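Local coordinates for delta-1-pyrroline-5-carboxylate dehydrogenase, mitochondrial (PDB 4E3X), which catalyses the NAD+-dependent oxidation of L-glutamate gamma-semialdehyde to L-glutamate, the second and last step of proline breakdown, at residues L166-R171 against G512-Q517; G217-A222 against P535-R540. All blocks are in the same frame, centred on the assembly; numbering follows the deposited sequence.

Interaction 1: residues L166-R171 against G512-Q517; sequences LIDFFR and GSVVGQ. With PRO (proline), chain K.
Val515 makes most of the contact of the 512-517 loop with the 166-171 helical turn, and its two methyl branches do separate work. CG2 lies over one face of the Phe169 ring, 4.0 Å from the ring centroid and 24° off the normal, a CH-pi contact displaced toward the CE1 side of the rim. CG1, anti to the backbone N of Val515 (chi1 169°), turns instead to the helix backbone and packs 3.7 Å from Asp168 O. Between these branches Val515 CB comes within 3.5 Å of Asp168 CB, so the apolar part of the aspartate shares in the packing.

The polar link is indirect. A water donates to Asp168 OD2 at 2.8 Å and accepts from Val515 N at 2.9 Å, tying the carboxylate to the loop backbone. The same carboxylate is gripped by Glu35 N at OD1 and Asn34 ND2 at OD2, so both oxygens of this buried carboxylate have hydrogen-bond donors.

Farther along, the loop gives the carboxylate of the bound proline three hydrogen bonds. Gly512 N reaches OXT of the ligand at 2.9 Å and 175°, while Ser513 N and Ser513 OG both donate to its other oxygen, O. Ser349 OG also bonds to the ligand. Ser513 is a substrate-binding residue, consistent with a loop that recognises the substrate's carboxylate.

Helix 155-180, which carries this turn, packs against helices 121-136, 213-225 and 239-251; the loop joins strands 503-506 and 523-524, and Gly516 makes backbone hydrogen bonds with the second subunit.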
loop_
_atom_site.group_PDB
_atom_site.type_symbol
_atom_site.label_atom_id
_atom_site.label_comp_id
_atom_site.label_asym_id
_atom_site.label_seq_id
_atom_site.Cartn_x
_atom_site.Cartn_y
_atom_site.Cartn_z
ATOM N N LEU B 166 -9.414 -21.581 -0.153
ATOM C CA LEU B 166 -8.387 -21.587 0.884
ATOM C C LEU B 166 -7.098 -22.239 0.379
ATOM O O LEU B 166 -5.998 -21.705 0.539
ATOM C CB LEU B 166 -8.906 -22.317 2.123
ATOM C CG LEU B 166 -7.890 -22.416 3.260
ATOM C CD1 LEU B 166 -7.339 -21.045 3.614
ATOM C CD2 LEU B 166 -8.544 -23.058 4.471
ATOM N N ILE B 167 -7.253 -23.395 -0.250
ATOM C CA ILE B 167 -6.129 -24.086 -0.857
ATOM C C ILE B 167 -5.434 -23.190 -1.891
ATOM O O ILE B 167 -4.202 -23.075 -1.905
ATOM C CB ILE B 167 -6.596 -25.401 -1.512
ATOM C CG1 ILE B 167 -6.974 -26.431 -0.439
ATOM C CG2 ILE B 167 -5.532 -25.971 -2.434
ATOM C CD1 ILE B 167 -7.822 -27.575 -0.990
ATOM N N ASP B 168 -6.225 -22.525 -2.728
ATOM C CA ASP B 168 -5.662 -21.633 -3.743
ATOM C C ASP B 168 -4.925 -20.436 -3.127
ATOM O O ASP B 168 -3.860 -20.054 -3.613
ATOM C CB ASP B 168 -6.738 -21.133 -4.708
ATOM C CG ASP B 168 -7.245 -22.216 -5.668
ATOM O OD1 ASP B 168 -6.625 -23.291 -5.764
ATOM O OD2 ASP B 168 -8.269 -21.967 -6.343
ATOM N N PHE B 169 -5.482 -19.824 -2.082
ATOM C CA PHE B 169 -4.762 -18.745 -1.400
ATOM C C PHE B 169 -3.393 -19.253 -0.955
ATOM O O PHE B 169 -2.373 -18.601 -1.179
ATOM C CB PHE B 169 -5.499 -18.267 -0.143
ATOM C CG PHE B 169 -6.587 -17.256 -0.398
ATOM C CD1 PHE B 169 -6.379 -16.158 -1.220
ATOM C CD2 PHE B 169 -7.815 -17.388 0.236
ATOM C CE1 PHE B 169 -7.396 -15.220 -1.422
ATOM C CE2 PHE B 169 -8.830 -16.453 0.049
ATOM C CZ PHE B 169 -8.621 -15.372 -0.786
ATOM N N PHE B 170 -3.368 -20.412 -0.301
ATOM C CA PHE B 170 -2.114 -20.931 0.229
ATOM C C PHE B 170 -1.110 -21.231 -0.887
ATOM O O PHE B 170 0.066 -20.869 -0.778
ATOM C CB PHE B 170 -2.359 -22.173 1.089
ATOM C CG PHE B 170 -2.932 -21.880 2.449
ATOM C CD1 PHE B 170 -3.190 -20.579 2.865
ATOM C CD2 PHE B 170 -3.213 -22.922 3.317
ATOM C CE1 PHE B 170 -3.710 -20.327 4.129
ATOM C CE2 PHE B 170 -3.728 -22.676 4.580
ATOM C CZ PHE B 170 -3.983 -21.376 4.984
ATOM N N ARG B 171 -1.561 -21.860 -1.969
ATOM C CA ARG B 171 -0.640 -22.217 -3.057
ATOM C C ARG B 171 -0.199 -21.012 -3.885
ATOM O O ARG B 171 0.993 -20.839 -4.153
ATOM C CB ARG B 171 -1.215 -23.298 -3.974
ATOM C CG ARG B 171 -1.466 -24.625 -3.298
ATOM C CD ARG B 171 -1.339 -25.766 -4.302
ATOM N NE ARG B 171 -1.779 -27.055 -3.760
ATOM C CZ ARG B 171 -2.940 -27.638 -4.064
ATOM N NH1 ARG B 171 -3.792 -27.049 -4.898
ATOM N NH2 ARG B 171 -3.258 -28.804 -3.516
ATOM N N GLY B 512 -18.274 -15.481 -6.953
ATOM C CA GLY B 512 -17.463 -16.627 -7.321
ATOM C C GLY B 512 -16.112 -16.320 -7.931
ATOM O O GLY B 512 -15.650 -17.051 -8.806
ATOM N N SER B 513 -15.467 -15.253 -7.473
ATOM C CA SER B 513 -14.109 -14.986 -7.922
ATOM C C SER B 513 -13.203 -16.166 -7.578
ATOM O O SER B 513 -13.370 -16.830 -6.551
ATOM C CB SER B 513 -13.559 -13.706 -7.297
ATOM O OG SER B 513 -13.421 -13.849 -5.892
ATOM N N VAL B 514 -12.251 -16.425 -8.461
ATOM C CA VAL B 514 -11.323 -17.524 -8.288
ATOM C C VAL B 514 -9.901 -16.982 -8.174
ATOM O O VAL B 514 -9.469 -16.146 -8.970
ATOM C CB VAL B 514 -11.448 -18.516 -9.455
ATOM C CG1 VAL B 514 -10.347 -19.568 -9.392
ATOM C CG2 VAL B 514 -12.823 -19.178 -9.434
ATOM N N VAL B 515 -9.181 -17.452 -7.165
ATOM C CA VAL B 515 -7.814 -17.013 -6.914
ATOM C C VAL B 515 -6.942 -17.199 -8.157
ATOM O O VAL B 515 -7.004 -18.235 -8.826
ATOM C CB VAL B 515 -7.221 -17.771 -5.713
ATOM C CG1 VAL B 515 -5.725 -17.533 -5.589
ATOM C CG2 VAL B 515 -7.941 -17.362 -4.441
ATOM N N GLY B 516 -6.155 -16.178 -8.484
ATOM C CA GLY B 516 -5.278 -16.243 -9.640
ATOM C C GLY B 516 -5.977 -15.943 -10.954
ATOM O O GLY B 516 -5.326 -15.802 -11.984
ATOM N N GLN B 517 -7.304 -15.845 -10.918
ATOM C CA GLN B 517 -8.109 -15.622 -12.121
ATOM C C GLN B 517 -8.855 -14.292 -12.032
ATOM O O GLN B 517 -8.789 -13.468 -12.950
ATOM C CB GLN B 517 -9.077 -16.786 -12.344
ATOM C CG GLN B 517 -8.343 -18.089 -12.632
ATOM C CD GLN B 517 -9.266 -19.253 -12.897
ATOM O OE1 GLN B 517 -10.405 -19.075 -13.330
ATOM N NE2 GLN B 517 -8.780 -20.458 -12.627
HETATM N N PRO K . -14.577 -13.884 -3.110
HETATM C CA PRO K . -15.995 -14.204 -2.942
HETATM C C PRO K . -16.790 -14.032 -4.233
HETATM O O PRO K . -16.309 -13.481 -5.229
HETATM C CB PRO K . -16.447 -13.186 -1.897
HETATM C CG PRO K . -15.246 -13.027 -1.031
HETATM C CD PRO K . -14.044 -13.146 -1.950
HETATM O OXT PRO K . -17.945 -14.455 -4.303
HETATM O O HOH W 1 -10.096 -19.873 -5.769
#

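Interaction 2: residues G217-A222 against P535-R540; sequences GNLAGA and PHYILR
Tyr537 and Asn218 both extend with CG anti to the backbone N (chi1 -179° and -173°), which sends the phenol and the carboxamide toward each other from opposite directions. Their planes are inclined by 32°, and Asn218 ND2 lies obliquely to the ring, 3.4 Å from Tyr537 CE2. One helical turn on, Ala222 CB touches the same CE2 at 3.7 Å, but at the ring edge and near its plane. The shared carbon therefore places this side of the phenol against Asn218 and Ala222, an i, i+4 pair on one face of the helix. Leu219 crosses the tyrosine at about a right angle and brings CD2 to 3.8 Å from Tyr537 OH.

The hydroxyl is buried, and its hydrogen-bond partner is Asn283 ND2, which also bonds to Leu219 O; one amide thus links the phenol to the helix backbone. A leucine in place of Tyr537 would probably leave a gap beside Asn218 and Ala222 and deprive Asn283 of its hydroxyl partner.

Trp541 meets the Tyr537 ring edge-to-face, and Pro532 also packs on it. Helix 213-225, part of the NAD-binding Rossmann-type domain, follows strand 203-207 of the parallel sheet; the 3-10 turn 537-540 leads into strand 542-550, with helix 155-180 touching both Asn218 and Ile538.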
loop_
_atom_site.group_PDB
_atom_site.type_symbol
_atom_site.label_atom_id
_atom_site.label_comp_id
_atom_site.label_asym_id
_atom_site.label_seq_id
_atom_site.Cartn_x
_atom_site.Cartn_y
_atom_site.Cartn_z
ATOM N N GLY B 217 -8.232 -17.829 6.808
ATOM C CA GLY B 217 -6.955 -18.445 6.500
ATOM C C GLY B 217 -6.026 -17.488 5.779
ATOM O O GLY B 217 -4.829 -17.434 6.070
ATOM N N ASN B 218 -6.570 -16.720 4.840
ATOM C CA ASN B 218 -5.759 -15.761 4.096
ATOM C C ASN B 218 -5.373 -14.526 4.915
ATOM O O ASN B 218 -4.245 -14.060 4.839
ATOM C CB ASN B 218 -6.476 -15.339 2.807
ATOM C CG ASN B 218 -5.610 -14.482 1.924
ATOM O OD1 ASN B 218 -4.472 -14.840 1.626
ATOM N ND2 ASN B 218 -6.126 -13.331 1.524
ATOM N N LEU B 219 -6.314 -13.977 5.673
ATOM C CA LEU B 219 -6.032 -12.775 6.454
ATOM C C LEU B 219 -4.912 -12.985 7.468
ATOM O O LEU B 219 -4.099 -12.092 7.688
ATOM C CB LEU B 219 -7.285 -12.286 7.174
ATOM C CG LEU B 219 -8.391 -11.675 6.318
ATOM C CD1 LEU B 219 -9.551 -11.337 7.223
ATOM C CD2 LEU B 219 -7.913 -10.430 5.579
ATOM N N ALA B 220 -4.883 -14.160 8.091
ATOM C CA ALA B 220 -3.813 -14.497 9.023
ATOM C C ALA B 220 -2.606 -15.096 8.300
ATOM O O ALA B 220 -1.456 -14.836 8.653
ATOM C CB ALA B 220 -4.333 -15.454 10.091
ATOM N N GLY B 221 -2.867 -15.906 7.280
ATOM C CA GLY B 221 -1.827 -16.669 6.603
ATOM C C GLY B 221 -0.919 -15.861 5.695
ATOM O O GLY B 221 0.290 -16.074 5.676
ATOM N N ALA B 222 -1.489 -14.943 4.923
ATOM C CA ALA B 222 -0.665 -14.161 4.007
ATOM C C ALA B 222 0.384 -13.293 4.728
ATOM O O ALA B 222 1.562 -13.329 4.357
ATOM C CB ALA B 222 -1.525 -13.347 3.054
ATOM N N PRO B 535 -1.288 -11.123 -7.473
ATOM C CA PRO B 535 0.148 -11.205 -7.199
ATOM C C PRO B 535 0.695 -10.057 -6.348
ATOM O O PRO B 535 1.842 -10.121 -5.915
ATOM C CB PRO B 535 0.759 -11.166 -8.605
ATOM C CG PRO B 535 -0.219 -10.351 -9.396
ATOM C CD PRO B 535 -1.568 -10.747 -8.873
ATOM N N HIS B 536 -0.103 -9.025 -6.110
ATOM C CA HIS B 536 0.401 -7.836 -5.425
ATOM C C HIS B 536 -0.006 -7.736 -3.961
ATOM O O HIS B 536 0.558 -6.943 -3.206
ATOM C CB HIS B 536 -0.052 -6.582 -6.171
ATOM C CG HIS B 536 0.357 -6.565 -7.606
ATOM N ND1 HIS B 536 -0.551 -6.449 -8.635
ATOM C CD2 HIS B 536 1.576 -6.662 -8.184
ATOM C CE1 HIS B 536 0.092 -6.477 -9.788
ATOM N NE2 HIS B 536 1.385 -6.605 -9.543
ATOM N N TYR B 537 -0.999 -8.525 -3.566
ATOM C CA TYR B 537 -1.514 -8.484 -2.196
ATOM C C TYR B 537 -0.416 -8.635 -1.145
ATOM O O TYR B 537 -0.406 -7.905 -0.150
ATOM C CB TYR B 537 -2.541 -9.592 -2.036
ATOM C CG TYR B 537 -3.212 -9.686 -0.686
ATOM C CD1 TYR B 537 -4.066 -8.682 -0.243
ATOM C CD2 TYR B 537 -3.033 -10.803 0.120
ATOM C CE1 TYR B 537 -4.713 -8.781 0.974
ATOM C CE2 TYR B 537 -3.674 -10.913 1.344
ATOM C CZ TYR B 537 -4.520 -9.902 1.762
ATOM O OH TYR B 537 -5.173 -10.016 2.972
ATOM N N ILE B 538 0.508 -9.565 -1.368
ATOM C CA ILE B 538 1.556 -9.838 -0.388
ATOM C C ILE B 538 2.466 -8.634 -0.153
ATOM O O ILE B 538 3.101 -8.534 0.898
ATOM C CB ILE B 538 2.419 -11.066 -0.753
ATOM C CG1 ILE B 538 2.943 -10.944 -2.186
ATOM C CG2 ILE B 538 1.641 -12.362 -0.532
ATOM C CD1 ILE B 538 4.004 -11.963 -2.524
ATOM N N LEU B 539 2.501 -7.706 -1.108
ATOM C CA LEU B 539 3.345 -6.518 -0.974
ATOM C C LEU B 539 2.918 -5.613 0.180
ATOM O O LEU B 539 3.723 -4.830 0.688
ATOM C CB LEU B 539 3.406 -5.728 -2.281
ATOM C CG LEU B 539 4.162 -6.451 -3.391
ATOM C CD1 LEU B 539 3.900 -5.804 -4.734
ATOM C CD2 LEU B 539 5.648 -6.459 -3.071
ATOM N N ARG B 540 1.653 -5.694 0.588
ATOM C CA ARG B 540 1.235 -4.909 1.747
ATOM C C ARG B 540 1.886 -5.404 3.040
ATOM O O ARG B 540 1.936 -4.672 4.034
ATOM C CB ARG B 540 -0.285 -4.929 1.913
ATOM C CG ARG B 540 -1.071 -4.219 0.800
ATOM C CD ARG B 540 -0.646 -2.743 0.579
ATOM N NE ARG B 540 -1.045 -1.840 1.669
ATOM C CZ ARG B 540 -0.270 -0.888 2.196
ATOM N NH1 ARG B 540 0.976 -0.721 1.772
ATOM N NH2 ARG B 540 -0.735 -0.109 3.169
#

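Overall arrangement
Interactions 1 and 2 have centres about 12 Å apart and meet directly, because helix 155-180 lies against helix 213-225: Phe169 CD2 packs 3.5 Å from Asn218 CB, and Leu166 CD1 is 3.9 Å from Gly217 CA. Phe169 and Asn218 thus form a continuous path from Val515 to Tyr537. The segments alternate along the chain, so two early helices each receive a late loop. Interaction 1 supplies Gly512 and Ser513 to one proline site, and the side chain of Asn218 in interaction 2 is about 9 Å from that same proline. The side chain of Leu219 lies about 4 Å from that of Ser208, an NAD+-binding residue, and about 7 Å from that of the proton acceptor Glu314.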